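Local coordinates for protein Rab GDP dissociation inhibitor alpha (Naegleria fowleri, PDB 6C87) that probably binds prenylated Rab GTPases in their GDP-bound form, slowing nucleotide release and drawing them off membranes during vesicle transport, at residues 88-93 and 219-224; 194-199 and 340-345. All coordinates share one frame; numbering follows the deposited sequence.

Contact 1. Residues 88-93 and 219-224; sequences FLMANG and MRLYED
Met90 lays its side chain against Leu221, CG of the methionine meeting CD2 of the leucine at 3.9 Å, and the two side chains run past one another head to tail. Further along Met90 the direction changes: bends at chi2 (67°) and chi3 turn the thioether toward Tyr222, carrying its terminal CE to within 4.1 Å of Tyr222 CD2. There the methyl approaches the ring obliquely, and the methionine lies roughly perpendicular to the tyrosine side chain. Through its other methyl, CD1, Leu221 reaches the turn that follows strand 89-90, lying 4.0 Å from Asn92 O and 4.2 Å from Asn92 CB. That turn is held by its own backbone bond, Gly93 N to Met90 O at 3.0 Å, and Gly93 is the N-cap of helix 94-102. The contact thus seats the end of strand 89-90 and a helix start on one face of helix 212-229, where Met90 also touches Ser225. Polar ends are paired outside the contact: Tyr222 OH bonds Ser117 OG, which fixes the far end of the ring, and Asn92 OD1 accepts from Arg100 NH1. With 193 Å² buried, side-chain contacts made by carbon and sulfur, and one leucine methyl lying against a backbone carbonyl, the chemistry implies cohesion by dispersion and burial of apolar surface, without the directional restraint of a polar bond.

Contact 2. Residues 194-199 and 340-345; sequences LGHAVA and KHDIYC
His196 and Asp342 form a buried His-carboxylate hydrogen bond between helix 188-198 and the residue just before strand 343-349, joining the helical part of this GDI fold to its mixed sheet. The bond is nearly straight: ND1 of His196 donates to OD2 of Asp342 at 2.6 Å with an N-H...O angle of 169°. OD2 receives it on its syn lone pair and lies in the imidazole plane, at the ring edge. The carboxylate as a whole is not coplanar with the ring, the two planes being 34° apart. In both residues CG sits beside the backbone N and anti to the carbonyl carbon (chi1 near -65°), which sends imidazole and carboxylate across the gap.

The tight part of the contact is confined to this pair. The summed buried area is just 82 Å², and the CA atoms of His196 and Asp342 stand 8.5 Å apart, so the side chains do the bridging. Around that point the packing between the segments is loose: the hydroxyl OH of Tyr344 stays 5.8 Å from His196 ND1, the nearest its side chain comes to 194-199, and Lys340, at the other end of its segment, is solvent-exposed. Burial of the pair itself comes from the surrounding fold.

Both groups have second partners. NE2 of His196 bonds Asp204 OD1, so the imidazole is gripped at both nitrogens and its rotation is fixed; two carboxylates around it would be expected to favour the protonated, charged ring. Asp342 OD1 accepts the backbone N of Gln334, which helps hold the carboxylate in place. On the helix, the turn carrying His196 is a wider, pi-type one: Ala199 N reaches Leu194 O at 3.0 Å, whereas Val198 N meets the same oxygen at a weak 3.5 Å.

Overall arrangement
From the N terminus, the chain first passes strand 89-90 and its turn, then helix 188-198, then helix 212-229, and finally the start of strand 343-349. Contact 1 closes a loop of 125 intervening residues and contact 2 one of 140; because their segments alternate along the chain, the loops cross rather than nest. Each joins a helix to the same mixed sheet, at strand 89-90 in contact 1 and strand 343-349 in contact 2. Their centres lie 15 Å apart, and the two helices pack directly: Tyr222 CD2 is 3.4 Å from Val198 O, and Met219 CA is 4.0 Å from Val198 CG1. Together they bind the helical region to the sheet at two places.

Contact 1. Residues 88-93 and 219-224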
loop_
_atom_site.group_PDB
_atom_site.type_symbol
_atom_site.label_atom_id
_atom_site.label_comp_id
_atom_site.label_asym_id
_atom_site.label_seq_id
_atom_site.Cartn_x
_atom_site.Cartn_y
_atom_site.Cartn_z
ATOM N N PHE A 88 -11.058 -26.684 -7.314
ATOM C CA PHE A 88 -11.857 -25.650 -7.945
ATOM C C PHE A 88 -11.282 -24.274 -7.625
ATOM O O PHE A 88 -10.577 -24.083 -6.629
ATOM C CB PHE A 88 -13.308 -25.728 -7.465
ATOM C CG PHE A 88 -14.058 -26.919 -7.982
ATOM C CD1 PHE A 88 -13.833 -27.398 -9.264
ATOM C CD2 PHE A 88 -14.988 -27.562 -7.186
ATOM C CE1 PHE A 88 -14.533 -28.488 -9.741
ATOM C CE2 PHE A 88 -15.689 -28.655 -7.658
ATOM C CZ PHE A 88 -15.469 -29.115 -8.935
ATOM N N LEU A 89 -11.585 -23.307 -8.484
ATOM C CA LEU A 89 -11.192 -21.930 -8.236
ATOM C C LEU A 89 -12.408 -21.150 -7.749
ATOM O O LEU A 89 -13.462 -21.158 -8.396
ATOM C CB LEU A 89 -10.617 -21.272 -9.492
ATOM C CG LEU A 89 -9.318 -21.813 -10.098
ATOM C CD1 LEU A 89 -9.581 -22.944 -11.110
ATOM C CD2 LEU A 89 -8.507 -20.685 -10.715
ATOM N N MET A 90 -12.255 -20.474 -6.612
ATOM C CA MET A 90 -13.235 -19.476 -6.202
ATOM C C MET A 90 -13.211 -18.345 -7.223
ATOM O O MET A 90 -12.146 -17.795 -7.527
ATOM C CB MET A 90 -12.920 -18.976 -4.793
ATOM C CG MET A 90 -13.679 -17.736 -4.351
ATOM S SD MET A 90 -15.458 -17.976 -4.144
ATOM C CE MET A 90 -15.509 -19.286 -2.920
ATOM N N ALA A 91 -14.396 -17.992 -7.732
ATOM C CA ALA A 91 -14.520 -17.226 -8.972
ATOM C C ALA A 91 -13.730 -15.919 -8.989
ATOM O O ALA A 91 -13.203 -15.532 -10.039
ATOM C CB ALA A 91 -15.992 -16.946 -9.253
ATOM N N ASN A 92 -13.629 -15.218 -7.862
ATOM C CA ASN A 92 -12.826 -13.991 -7.882
ATOM C C ASN A 92 -11.792 -13.987 -6.762
ATOM O O ASN A 92 -11.470 -12.931 -6.208
ATOM C CB ASN A 92 -13.709 -12.744 -7.807
ATOM C CG ASN A 92 -14.172 -12.267 -9.177
ATOM O OD1 ASN A 92 -13.365 -12.077 -10.087
ATOM N ND2 ASN A 92 -15.478 -12.081 -9.330
ATOM N N GLY A 93 -11.285 -15.170 -6.413
ATOM C CA GLY A 93 -10.353 -15.348 -5.325
ATOM C C GLY A 93 -8.929 -15.036 -5.724
ATOM O O GLY A 93 -8.649 -14.473 -6.784
ATOM N N MET A 219 -17.486 -14.590 3.396
ATOM C CA MET A 219 -18.852 -14.963 3.048
ATOM C C MET A 219 -19.388 -14.087 1.921
ATOM O O MET A 219 -20.116 -14.571 1.046
ATOM C CB MET A 219 -19.749 -14.873 4.280
ATOM C CG MET A 219 -19.227 -15.645 5.480
ATOM S SD MET A 219 -20.264 -15.522 6.966
ATOM C CE MET A 219 -21.748 -14.732 6.324
ATOM N N ARG A 220 -19.034 -12.795 1.922
ATOM C CA ARG A 220 -19.447 -11.908 0.838
ATOM C C ARG A 220 -18.817 -12.323 -0.486
ATOM O O ARG A 220 -19.457 -12.240 -1.540
ATOM C CB ARG A 220 -19.081 -10.456 1.159
ATOM C CG ARG A 220 -19.693 -9.897 2.434
ATOM C CD ARG A 220 -21.076 -9.301 2.225
ATOM N NE ARG A 220 -21.618 -8.793 3.484
ATOM C CZ ARG A 220 -21.303 -7.616 4.013
ATOM N NH1 ARG A 220 -20.449 -6.816 3.390
ATOM N NH2 ARG A 220 -21.838 -7.235 5.166
ATOM N N LEU A 221 -17.557 -12.753 -0.455
ATOM C CA LEU A 221 -16.919 -13.223 -1.675
ATOM C C LEU A 221 -17.669 -14.409 -2.262
ATOM O O LEU A 221 -17.908 -14.467 -3.477
ATOM C CB LEU A 221 -15.469 -13.601 -1.378
ATOM C CG LEU A 221 -14.670 -14.231 -2.514
ATOM C CD1 LEU A 221 -14.522 -13.248 -3.670
ATOM C CD2 LEU A 221 -13.315 -14.683 -1.994
ATOM N N TYR A 222 -18.073 -15.350 -1.400
ATOM C CA TYR A 222 -18.841 -16.507 -1.838
ATOM C C TYR A 222 -20.166 -16.081 -2.455
ATOM O O TYR A 222 -20.510 -16.506 -3.561
ATOM C CB TYR A 222 -19.062 -17.458 -0.652
ATOM C CG TYR A 222 -19.725 -18.789 -0.991
ATOM C CD1 TYR A 222 -21.070 -18.849 -1.352
ATOM C CD2 TYR A 222 -19.014 -19.980 -0.941
ATOM C CE1 TYR A 222 -21.682 -20.047 -1.667
ATOM C CE2 TYR A 222 -19.627 -21.197 -1.248
ATOM C CZ TYR A 222 -20.959 -21.218 -1.618
ATOM O OH TYR A 222 -21.586 -22.404 -1.930
ATOM N N GLU A 223 -20.910 -15.216 -1.761
ATOM C CA GLU A 223 -22.218 -14.795 -2.254
ATOM C C GLU A 223 -22.104 -14.002 -3.554
ATOM O O GLU A 223 -22.919 -14.184 -4.467
ATOM C CB GLU A 223 -22.927 -13.973 -1.177
ATOM C CG GLU A 223 -24.307 -13.470 -1.560
ATOM C CD GLU A 223 -24.858 -12.452 -0.572
ATOM O OE1 GLU A 223 -24.060 -11.710 0.046
ATOM O OE2 GLU A 223 -26.096 -12.397 -0.413
ATOM N N ASP A 224 -21.103 -13.123 -3.661
ATOM C CA ASP A 224 -20.918 -12.346 -4.886
ATOM C C ASP A 224 -20.558 -13.244 -6.065
ATOM O O ASP A 224 -21.114 -13.100 -7.160
ATOM C CB ASP A 224 -19.851 -11.269 -4.675
ATOM C CG ASP A 224 -20.393 -10.031 -3.971
ATOM O OD1 ASP A 224 -19.609 -9.358 -3.270
ATOM O OD2 ASP A 224 -21.611 -9.760 -4.075
#

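Contact 2. Residues 194-199 and 340-345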
loop_
_atom_site.group_PDB
_atom_site.type_symbol
_atom_site.label_atom_id
_atom_site.label_comp_id
_atom_site.label_asym_id
_atom_site.label_seq_id
_atom_site.Cartn_x
_atom_site.Cartn_y
_atom_site.Cartn_z
ATOM N N LEU A 194 -21.206 -22.878 7.706
ATOM C CA LEU A 194 -20.892 -21.465 7.545
ATOM C C LEU A 194 -19.386 -21.256 7.446
ATOM O O LEU A 194 -18.898 -20.597 6.520
ATOM C CB LEU A 194 -21.490 -20.668 8.704
ATOM C CG LEU A 194 -21.822 -19.196 8.462
ATOM C CD1 LEU A 194 -22.574 -19.030 7.149
ATOM C CD2 LEU A 194 -22.646 -18.665 9.619
ATOM N N GLY A 195 -18.632 -21.830 8.379
ATOM C CA GLY A 195 -17.200 -21.634 8.422
ATOM C C GLY A 195 -16.443 -22.457 7.401
ATOM O O GLY A 195 -15.463 -21.975 6.820
ATOM N N HIS A 196 -16.876 -23.697 7.169
ATOM C CA HIS A 196 -16.138 -24.604 6.294
ATOM C C HIS A 196 -16.659 -24.608 4.864
ATOM O O HIS A 196 -15.867 -24.664 3.923
ATOM C CB HIS A 196 -16.164 -26.033 6.852
ATOM C CG HIS A 196 -15.494 -26.178 8.185
ATOM N ND1 HIS A 196 -14.459 -27.059 8.407
ATOM C CD2 HIS A 196 -15.719 -25.561 9.368
ATOM C CE1 HIS A 196 -14.074 -26.975 9.668
ATOM N NE2 HIS A 196 -14.820 -26.071 10.272
ATOM N N ALA A 197 -17.972 -24.539 4.669
ATOM C CA ALA A 197 -18.529 -24.623 3.326
ATOM C C ALA A 197 -18.722 -23.262 2.669
ATOM O O ALA A 197 -18.730 -23.192 1.433
ATOM C CB ALA A 197 -19.872 -25.369 3.349
ATOM N N VAL A 198 -18.877 -22.188 3.449
ATOM C CA VAL A 198 -19.038 -20.851 2.879
ATOM C C VAL A 198 -17.732 -20.068 2.926
ATOM O O VAL A 198 -17.245 -19.591 1.896
ATOM C CB VAL A 198 -20.141 -20.055 3.598
ATOM C CG1 VAL A 198 -20.279 -18.691 2.953
ATOM C CG2 VAL A 198 -21.457 -20.796 3.568
ATOM N N ALA A 199 -17.170 -19.912 4.124
ATOM C CA ALA A 199 -15.950 -19.133 4.300
ATOM C C ALA A 199 -14.687 -19.927 3.989
ATOM O O ALA A 199 -13.614 -19.325 3.877
ATOM C CB ALA A 199 -15.891 -18.577 5.725
ATOM N N LYS A 340 -10.802 -35.205 12.676
ATOM C CA LYS A 340 -10.040 -33.985 12.922
ATOM C C LYS A 340 -9.644 -33.287 11.627
ATOM O O LYS A 340 -8.899 -32.305 11.667
ATOM C CB LYS A 340 -8.784 -34.286 13.749
ATOM C CG LYS A 340 -9.033 -34.596 15.211
ATOM C CD LYS A 340 -8.949 -36.085 15.493
ATOM C CE LYS A 340 -7.519 -36.597 15.395
ATOM N NZ LYS A 340 -7.473 -38.080 15.517
ATOM N N HIS A 341 -10.120 -33.769 10.483
ATOM C CA HIS A 341 -9.848 -33.150 9.195
ATOM C C HIS A 341 -11.079 -33.294 8.322
ATOM O O HIS A 341 -11.730 -34.345 8.326
ATOM C CB HIS A 341 -8.645 -33.794 8.496
ATOM C CG HIS A 341 -7.389 -33.756 9.312
ATOM N ND1 HIS A 341 -7.138 -34.656 10.326
ATOM C CD2 HIS A 341 -6.313 -32.936 9.258
ATOM C CE1 HIS A 341 -5.964 -34.387 10.869
ATOM N NE2 HIS A 341 -5.441 -33.350 10.237
ATOM N N ASP A 342 -11.398 -32.237 7.580
ATOM C CA ASP A 342 -12.510 -32.296 6.647
ATOM C C ASP A 342 -12.196 -33.269 5.514
ATOM O O ASP A 342 -11.037 -33.514 5.177
ATOM C CB ASP A 342 -12.805 -30.908 6.068
ATOM C CG ASP A 342 -13.327 -29.919 7.106
ATOM O OD1 ASP A 342 -13.364 -30.250 8.316
ATOM O OD2 ASP A 342 -13.691 -28.789 6.696
ATOM N N ILE A 343 -13.246 -33.835 4.933
ATOM C CA ILE A 343 -13.132 -34.619 3.715
ATOM C C ILE A 343 -13.728 -33.787 2.598
ATOM O O ILE A 343 -14.762 -33.132 2.781
ATOM C CB ILE A 343 -13.851 -35.977 3.795
ATOM C CG1 ILE A 343 -13.483 -36.715 5.080
ATOM C CG2 ILE A 343 -13.488 -36.813 2.572
ATOM C CD1 ILE A 343 -14.280 -37.998 5.284
ATOM N N TYR A 344 -13.081 -33.817 1.443
ATOM C CA TYR A 344 -13.483 -33.029 0.292
ATOM C C TYR A 344 -13.814 -33.973 -0.847
ATOM O O TYR A 344 -13.147 -34.999 -1.029
ATOM C CB TYR A 344 -12.374 -32.045 -0.118
ATOM C CG TYR A 344 -11.937 -31.156 1.023
ATOM C CD1 TYR A 344 -10.995 -31.590 1.945
ATOM C CD2 TYR A 344 -12.492 -29.890 1.199
ATOM C CE1 TYR A 344 -10.612 -30.793 3.000
ATOM C CE2 TYR A 344 -12.109 -29.078 2.256
ATOM C CZ TYR A 344 -11.165 -29.541 3.155
ATOM O OH TYR A 344 -10.766 -28.759 4.217
ATOM N N CYS A 345 -14.885 -33.662 -1.567
ATOM C CA CYS A 345 -15.223 -34.388 -2.785
ATOM C C CYS A 345 -15.623 -33.385 -3.855
ATOM O O CYS A 345 -16.577 -32.620 -3.672
ATOM C CB CYS A 345 -16.348 -35.401 -2.555
ATOM S SG CYS A 345 -16.753 -36.317 -4.066
#